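Local coordinates for arginine decarboxylase, A207R protein (Paramecium bursaria Chlorella virus 1, PDB 2NVA), which decarboxylates arginine to agmatine as a pyridoxal 5'-phosphate-dependent enzyme of the ornithine decarboxylase-like family, at residues P39-H44 with I249-G254; N63-C68 with P84-F89. One frame throughout, in Å; residues are numbered along the deposited sequence.

Contact 1: residues P39-H44 with I249-G254. With PL2 ((4-{[(4-{[amino(imino)methyl]amino}butyl)amino]methyl}-5-hydroxy-6-methylpyridin-3-yl)methyl dihydrogen phosphate), chain I.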
loop_
_atom_site.group_PDB
_atom_site.type_symbol
_atom_site.label_atom_id
_atom_site.label_comp_id
_atom_site.label_asym_id
_atom_site.label_seq_id
_atom_site.Cartn_x
_atom_site.Cartn_y
_atom_site.Cartn_z
ATOM N N PRO A 39 22.377 7.510 -27.189
ATOM C CA PRO A 39 23.470 6.622 -27.590
ATOM C C PRO A 39 24.670 6.580 -26.632
ATOM O O PRO A 39 25.496 5.677 -26.749
ATOM C CB PRO A 39 23.901 7.180 -28.946
ATOM C CG PRO A 39 23.463 8.602 -28.921
ATOM C CD PRO A 39 22.206 8.648 -28.112
ATOM N N ARG A 40 24.771 7.537 -25.714
ATOM C CA ARG A 40 25.887 7.575 -24.765
ATOM C C ARG A 40 25.530 7.049 -23.373
ATOM O O ARG A 40 26.403 6.940 -22.514
ATOM C CB ARG A 40 26.434 8.999 -24.622
ATOM C CG ARG A 40 27.242 9.493 -25.836
ATOM C CD ARG A 40 28.077 10.735 -25.456
ATOM N NE ARG A 40 29.059 10.499 -24.389
ATOM C CZ ARG A 40 29.743 11.463 -23.768
ATOM N NH1 ARG A 40 29.552 12.745 -24.084
ATOM N NH2 ARG A 40 30.620 11.157 -22.816
ATOM N N VAL A 41 24.259 6.717 -23.158
ATOM C CA VAL A 41 23.775 6.450 -21.799
ATOM C C VAL A 41 23.443 4.973 -21.562
ATOM O O VAL A 41 22.552 4.411 -22.211
ATOM C CB VAL A 41 22.533 7.319 -21.460
ATOM C CG1 VAL A 41 22.139 7.148 -19.988
ATOM C CG2 VAL A 41 22.793 8.789 -21.771
ATOM N N THR A 42 24.171 4.354 -20.638
ATOM C CA THR A 42 23.915 2.969 -20.255
ATOM C C THR A 42 22.794 2.935 -19.222
ATOM O O THR A 42 22.932 3.523 -18.142
ATOM C CB THR A 42 25.181 2.299 -19.672
ATOM O OG1 THR A 42 26.186 2.254 -20.691
ATOM C CG2 THR A 42 24.887 0.882 -19.199
ATOM N N PRO A 43 21.682 2.253 -19.555
ATOM C CA PRO A 43 20.568 2.190 -18.610
ATOM C C PRO A 43 20.823 1.162 -17.508
ATOM O O PRO A 43 21.219 0.029 -17.791
ATOM C CB PRO A 43 19.379 1.763 -19.487
ATOM C CG PRO A 43 19.996 0.983 -20.610
ATOM C CD PRO A 43 21.411 1.503 -20.802
ATOM N N HIS A 44 20.613 1.582 -16.264
ATOM C CA HIS A 44 20.565 0.676 -15.137
ATOM C C HIS A 44 19.113 0.609 -14.684
ATOM O O HIS A 44 18.661 1.482 -13.954
ATOM C CB HIS A 44 21.484 1.172 -14.005
ATOM C CG HIS A 44 22.933 0.881 -14.254
ATOM N ND1 HIS A 44 23.656 -0.012 -13.491
ATOM C CD2 HIS A 44 23.786 1.346 -15.197
ATOM C CE1 HIS A 44 24.894 -0.084 -13.956
ATOM N NE2 HIS A 44 25.003 0.734 -14.988
ATOM N N ILE A 249 28.324 7.741 -18.979
ATOM C CA ILE A 249 27.026 8.262 -18.562
ATOM C C ILE A 249 26.102 7.080 -18.344
ATOM O O ILE A 249 26.023 6.184 -19.179
ATOM C CB ILE A 249 26.398 9.222 -19.598
ATOM C CG1 ILE A 249 27.464 10.140 -20.254
ATOM C CG2 ILE A 249 25.154 9.970 -18.994
ATOM C CD1 ILE A 249 27.800 11.411 -19.460
ATOM N N VAL A 250 25.419 7.066 -17.209
ATOM C CA VAL A 250 24.429 6.028 -16.933
ATOM C C VAL A 250 23.114 6.693 -16.515
ATOM O O VAL A 250 23.081 7.894 -16.237
ATOM C CB VAL A 250 24.892 5.041 -15.809
ATOM C CG1 VAL A 250 26.175 4.300 -16.210
ATOM C CG2 VAL A 250 25.072 5.761 -14.483
ATOM N N ALA A 251 22.042 5.906 -16.493
ATOM C CA ALA A 251 20.739 6.376 -16.038
ATOM C C ALA A 251 20.086 5.279 -15.201
ATOM O O ALA A 251 20.533 4.129 -15.233
ATOM C CB ALA A 251 19.853 6.731 -17.216
ATOM N N GLU A 252 19.029 5.641 -14.476
ATOM C CA GLU A 252 18.325 4.688 -13.631
ATOM C C GLU A 252 16.837 4.660 -14.003
ATOM O O GLU A 252 15.981 4.913 -13.151
ATOM C CB GLU A 252 18.503 5.061 -12.157
ATOM C CG GLU A 252 19.956 5.173 -11.691
ATOM C CD GLU A 252 20.107 5.916 -10.360
ATOM O OE1 GLU A 252 19.105 6.496 -9.862
ATOM O OE2 GLU A 252 21.231 5.929 -9.809
ATOM N N PRO A 253 16.527 4.353 -15.277
ATOM C CA PRO A 253 15.113 4.402 -15.648
ATOM C C PRO A 253 14.330 3.232 -15.064
ATOM O O PRO A 253 14.817 2.103 -15.072
ATOM C CB PRO A 253 15.144 4.295 -17.181
ATOM C CG PRO A 253 16.393 3.529 -17.474
ATOM C CD PRO A 253 17.389 3.947 -16.409
ATOM N N GLY A 254 13.119 3.507 -14.580
ATOM C CA GLY A 254 12.208 2.444 -14.172
ATOM C C GLY A 254 11.028 2.432 -15.122
ATOM O O GLY A 254 10.900 1.535 -15.967
HETATM N N1 PL2 I . 16.487 5.572 -9.461
HETATM C C2 PL2 I . 16.218 5.872 -8.180
HETATM C C2A PL2 I . 17.366 6.017 -7.162
HETATM C C3 PL2 I . 14.880 6.050 -7.801
HETATM O O3 PL2 I . 14.635 6.371 -6.503
HETATM C C4 PL2 I . 13.826 5.928 -8.728
HETATM C C4A PL2 I . 12.327 6.105 -8.344
HETATM C C5 PL2 I . 14.192 5.615 -10.052
HETATM C C6 PL2 I . 15.524 5.441 -10.381
HETATM P P PL2 I . 11.390 6.243 -12.707
HETATM N N PL2 I . 12.138 7.005 -7.183
HETATM C CA PL2 I . 11.018 6.565 -6.340
HETATM C CG PL2 I . 8.529 6.114 -6.239
HETATM O OP2 PL2 I . 10.336 7.453 -12.735
HETATM O OP3 PL2 I . 10.511 4.878 -12.598
HETATM O OP1 PL2 I . 12.279 6.254 -13.906
HETATM O OP4 PL2 I . 12.166 6.452 -11.312
HETATM C C5M PL2 I . 13.118 5.461 -11.148
HETATM C CB PL2 I . 9.706 6.471 -7.149
HETATM C CD PL2 I . 7.205 6.055 -7.039
HETATM N NE PL2 I . 6.165 5.607 -6.086
HETATM C CZ PL2 I . 4.944 5.153 -6.405
HETATM N NH2 PL2 I . 4.107 4.765 -5.412
HETATM N NH1 PL2 I . 4.551 5.089 -7.681
HETATM O O HOH W 1 28.969 6.708 -21.663
#
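V41 and A251 meet where the first and last strands of the parallel TIM barrel run side by side. CG1 of V41, swung anti to its backbone N (chi1 -173°), lies 3.6 Å from CB of A251, while its CG2 reaches CG2 of I249. Three backbone bonds stitch the strands: T42 N to I249 O, A251 N to T42 O, and H44 N to A251 O, the last the shortest at 2.7 Å. Beside V250, the H44 ring brings CD2 to 3.9 Å from V250 CB and donates from ND1 to F66 O of the neighbouring strand 65-68. The other end is looser and wetter. A water takes a bond from I249 N and donates one to R40 O, linking the two segments where they have no direct backbone bond. One face of the R40 guanidinium covers I249, NH2 lying 4.2 Å from CG1, while NH1 bonds to F242 O. Past the strand, E252 OE1 sits 2.8 Å from the pyridine N1 of PL2, and G254 N donates to phosphate oxygen OP1 at 3.0 Å. The closed barrel seam therefore places an amide at the phosphate and a carboxylate at the ring nitrogen, an environment that would probably favour a protonated, electron-withdrawing pyridinium.

Contact 2: residues N63-C68 with P84-F89; sequences NVNFDC and PSRIIF. With PL2 ((4-{[(4-{[amino(imino)methyl]amino}butyl)amino]methyl}-5-hydroxy-6-methylpyridin-3-yl)methyl dihydrogen phosphate), chain I.
R86 reaches across to N65 and V64 at the start of the parallel pairing of strands 65-68 and 87-89. Its CB lies 3.5 Å from N65 OD1, and CG is slightly nearer the same oxygen. CD passes it too; there the chain bends (chi3 71°), bringing NE round to donate to N65 OD1 at 3.1 Å. Beyond CZ, NH1 bonds to V64 O at 2.9 Å, approaching from above that carbonyl's plane, and also touches N63 CA. NH1 has a second acceptor in C60 O, at the end of helix 53-61, where N63 completes a Schellman motif. The two side chains cross at about a right angle, with amide and guanidinium planes 59° apart. Further on, F66 N bonds to R86 O, I88 N to F66 O and C68 N to I88 O. On the side bearing F66, C68 SG packs 3.6 Å from I87 CG2, against helix 71-80 of this beta-alpha-beta unit. D67 points to the other side, into the pocket: its OD1 forms a salt bridge with K48 and stands 3.1 Å from PL2 N1. One arginine thus ties a helix end to the start of the strand pair, and the backbone bonds beyond it, at F66 and C68, hold the chain on either side of D67, a cofactor-pocket carboxylate.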
loop_
_atom_site.group_PDB
_atom_site.type_symbol
_atom_site.label_atom_id
_atom_site.label_comp_id
_atom_site.label_asym_id
_atom_site.label_seq_id
_atom_site.Cartn_x
_atom_site.Cartn_y
_atom_site.Cartn_z
ATOM N N ASN A 63 21.512 -6.802 -22.435
ATOM C CA ASN A 63 22.686 -6.097 -21.906
ATOM C C ASN A 63 22.364 -4.821 -21.128
ATOM O O ASN A 63 23.192 -3.926 -21.013
ATOM C CB ASN A 63 23.712 -5.836 -23.018
ATOM C CG ASN A 63 24.368 -7.102 -23.499
ATOM O OD1 ASN A 63 24.779 -7.952 -22.688
ATOM N ND2 ASN A 63 24.480 -7.257 -24.826
ATOM N N VAL A 64 21.153 -4.753 -20.596
ATOM C CA VAL A 64 20.754 -3.654 -19.711
ATOM C C VAL A 64 21.291 -3.963 -18.316
ATOM O O VAL A 64 21.321 -5.132 -17.923
ATOM C CB VAL A 64 19.209 -3.509 -19.668
ATOM C CG1 VAL A 64 18.765 -2.403 -18.695
ATOM C CG2 VAL A 64 18.644 -3.227 -21.081
ATOM N N ASN A 65 21.733 -2.928 -17.593
ATOM C CA ASN A 65 22.253 -3.106 -16.240
ATOM C C ASN A 65 21.174 -2.799 -15.204
ATOM O O ASN A 65 20.021 -2.635 -15.575
ATOM C CB ASN A 65 23.517 -2.270 -16.044
ATOM C CG ASN A 65 24.681 -2.784 -16.860
ATOM O OD1 ASN A 65 24.651 -3.903 -17.377
ATOM N ND2 ASN A 65 25.729 -1.973 -16.968
ATOM N N PHE A 66 21.539 -2.757 -13.924
ATOM C CA PHE A 66 20.520 -2.711 -12.870
ATOM C C PHE A 66 20.805 -1.716 -11.771
ATOM O O PHE A 66 21.962 -1.491 -11.392
ATOM C CB PHE A 66 20.281 -4.117 -12.296
ATOM C CG PHE A 66 19.798 -5.089 -13.330
ATOM C CD1 PHE A 66 18.443 -5.212 -13.599
ATOM C CD2 PHE A 66 20.704 -5.819 -14.093
ATOM C CE1 PHE A 66 17.994 -6.074 -14.582
ATOM C CE2 PHE A 66 20.259 -6.697 -15.094
ATOM C CZ PHE A 66 18.913 -6.828 -15.325
ATOM N N ASP A 67 19.722 -1.095 -11.317
ATOM C CA ASP A 67 19.702 -0.243 -10.134
ATOM C C ASP A 67 18.914 -0.995 -9.073
ATOM O O ASP A 67 17.702 -1.192 -9.214
ATOM C CB ASP A 67 19.054 1.115 -10.473
ATOM C CG ASP A 67 18.440 1.807 -9.275
ATOM O OD1 ASP A 67 17.532 2.644 -9.480
ATOM O OD2 ASP A 67 18.823 1.512 -8.110
ATOM N N CYS A 68 19.607 -1.440 -8.025
ATOM C CA CYS A 68 18.955 -2.160 -6.937
ATOM C C CYS A 68 18.894 -1.299 -5.690
ATOM O O CYS A 68 19.849 -0.597 -5.379
ATOM C CB CYS A 68 19.702 -3.452 -6.621
ATOM S SG CYS A 68 19.634 -4.691 -7.946
ATOM N N PRO A 84 27.036 -9.335 -10.480
ATOM C CA PRO A 84 26.928 -8.206 -9.543
ATOM C C PRO A 84 27.713 -6.963 -10.001
ATOM O O PRO A 84 27.418 -5.854 -9.538
ATOM C CB PRO A 84 27.519 -8.769 -8.247
ATOM C CG PRO A 84 27.287 -10.246 -8.343
ATOM C CD PRO A 84 27.511 -10.562 -9.807
ATOM N N SER A 85 28.672 -7.138 -10.915
ATOM C CA SER A 85 29.412 -5.988 -11.496
ATOM C C SER A 85 28.493 -5.036 -12.286
ATOM O O SER A 85 28.854 -3.872 -12.520
ATOM C CB SER A 85 30.567 -6.463 -12.386
ATOM O OG SER A 85 30.098 -7.191 -13.508
ATOM N N ARG A 86 27.333 -5.555 -12.712
ATOM C CA ARG A 86 26.344 -4.785 -13.495
ATOM C C ARG A 86 25.313 -4.016 -12.642
ATOM O O ARG A 86 24.416 -3.385 -13.186
ATOM C CB ARG A 86 25.628 -5.695 -14.505
ATOM C CG ARG A 86 26.510 -6.122 -15.658
ATOM C CD ARG A 86 25.910 -7.322 -16.379
ATOM N NE ARG A 86 24.707 -6.966 -17.142
ATOM C CZ ARG A 86 24.025 -7.825 -17.901
ATOM N NH1 ARG A 86 22.949 -7.426 -18.565
ATOM N NH2 ARG A 86 24.414 -9.088 -17.984
ATOM N N ILE A 87 25.456 -4.079 -11.314
ATOM C CA ILE A 87 24.500 -3.475 -10.368
ATOM C C ILE A 87 25.078 -2.202 -9.747
ATOM O O ILE A 87 26.246 -2.195 -9.332
ATOM C CB ILE A 87 24.126 -4.489 -9.241
ATOM C CG1 ILE A 87 23.521 -5.758 -9.863
ATOM C CG2 ILE A 87 23.156 -3.863 -8.198
ATOM C CD1 ILE A 87 23.357 -6.912 -8.884
ATOM N N ILE A 88 24.277 -1.131 -9.713
ATOM C CA ILE A 88 24.563 0.039 -8.877
ATOM C C ILE A 88 23.594 -0.067 -7.704
ATOM O O ILE A 88 22.379 -0.205 -7.912
ATOM C CB ILE A 88 24.332 1.395 -9.601
ATOM C CG1 ILE A 88 25.426 1.750 -10.632
ATOM C CG2 ILE A 88 24.315 2.559 -8.598
ATOM C CD1 ILE A 88 26.253 0.610 -11.094
ATOM N N PHE A 89 24.133 -0.030 -6.480
ATOM C CA PHE A 89 23.303 0.007 -5.285
ATOM C C PHE A 89 22.875 1.464 -5.118
ATOM O O PHE A 89 23.487 2.222 -4.345
ATOM C CB PHE A 89 24.121 -0.479 -4.083
ATOM C CG PHE A 89 23.297 -0.989 -2.919
ATOM C CD1 PHE A 89 21.957 -0.615 -2.740
ATOM C CD2 PHE A 89 23.903 -1.798 -1.955
ATOM C CE1 PHE A 89 21.235 -1.068 -1.629
ATOM C CE2 PHE A 89 23.200 -2.260 -0.853
ATOM C CZ PHE A 89 21.866 -1.903 -0.677
HETATM N N1 PL2 I . 16.487 5.572 -9.461
HETATM C C2 PL2 I . 16.218 5.872 -8.180
HETATM C C2A PL2 I . 17.366 6.017 -7.162
HETATM C C3 PL2 I . 14.880 6.050 -7.801
HETATM O O3 PL2 I . 14.635 6.371 -6.503
HETATM C C4 PL2 I . 13.826 5.928 -8.728
HETATM C C4A PL2 I . 12.327 6.105 -8.344
HETATM C C5 PL2 I . 14.192 5.615 -10.052
HETATM C C6 PL2 I . 15.524 5.441 -10.381
HETATM P P PL2 I . 11.390 6.243 -12.707
HETATM N N PL2 I . 12.138 7.005 -7.183
HETATM C CA PL2 I . 11.018 6.565 -6.340
HETATM C CG PL2 I . 8.529 6.114 -6.239
HETATM O OP2 PL2 I . 10.336 7.453 -12.735
HETATM O OP3 PL2 I . 10.511 4.878 -12.598
HETATM O OP1 PL2 I . 12.279 6.254 -13.906
HETATM O OP4 PL2 I . 12.166 6.452 -11.312
HETATM C C5M PL2 I . 13.118 5.461 -11.148
HETATM C CB PL2 I . 9.706 6.471 -7.149
HETATM C CD PL2 I . 7.205 6.055 -7.039
HETATM N NE PL2 I . 6.165 5.607 -6.086
HETATM C CZ PL2 I . 4.944 5.153 -6.405
HETATM N NH2 PL2 I . 4.107 4.765 -5.412
HETATM N NH1 PL2 I . 4.551 5.089 -7.681
#

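From the N terminus, helix 24-37 leads into 39-44, whose strand is the first of the barrel. After helix 53-61 the chain enters 63-68, and once past helix 71-80 it returns as 84-89, so contact 2 closes a short right-handed crossover of neighbouring strands. Contact 1 waits far longer: the chain travels round the barrel before 249-254 docks beside 39-44, enclosing contact 2 within its span without crossing it. The two meet directly, since strands 41-46 and 65-68 are neighbours: P43 O probably accepts a bond from N65 N, and H44 CE1 packs on I88 CD1. With that pairing they join four adjacent strands of the barrel, 87-89, 65-68, 41-46 and 248-251, alongside PL2.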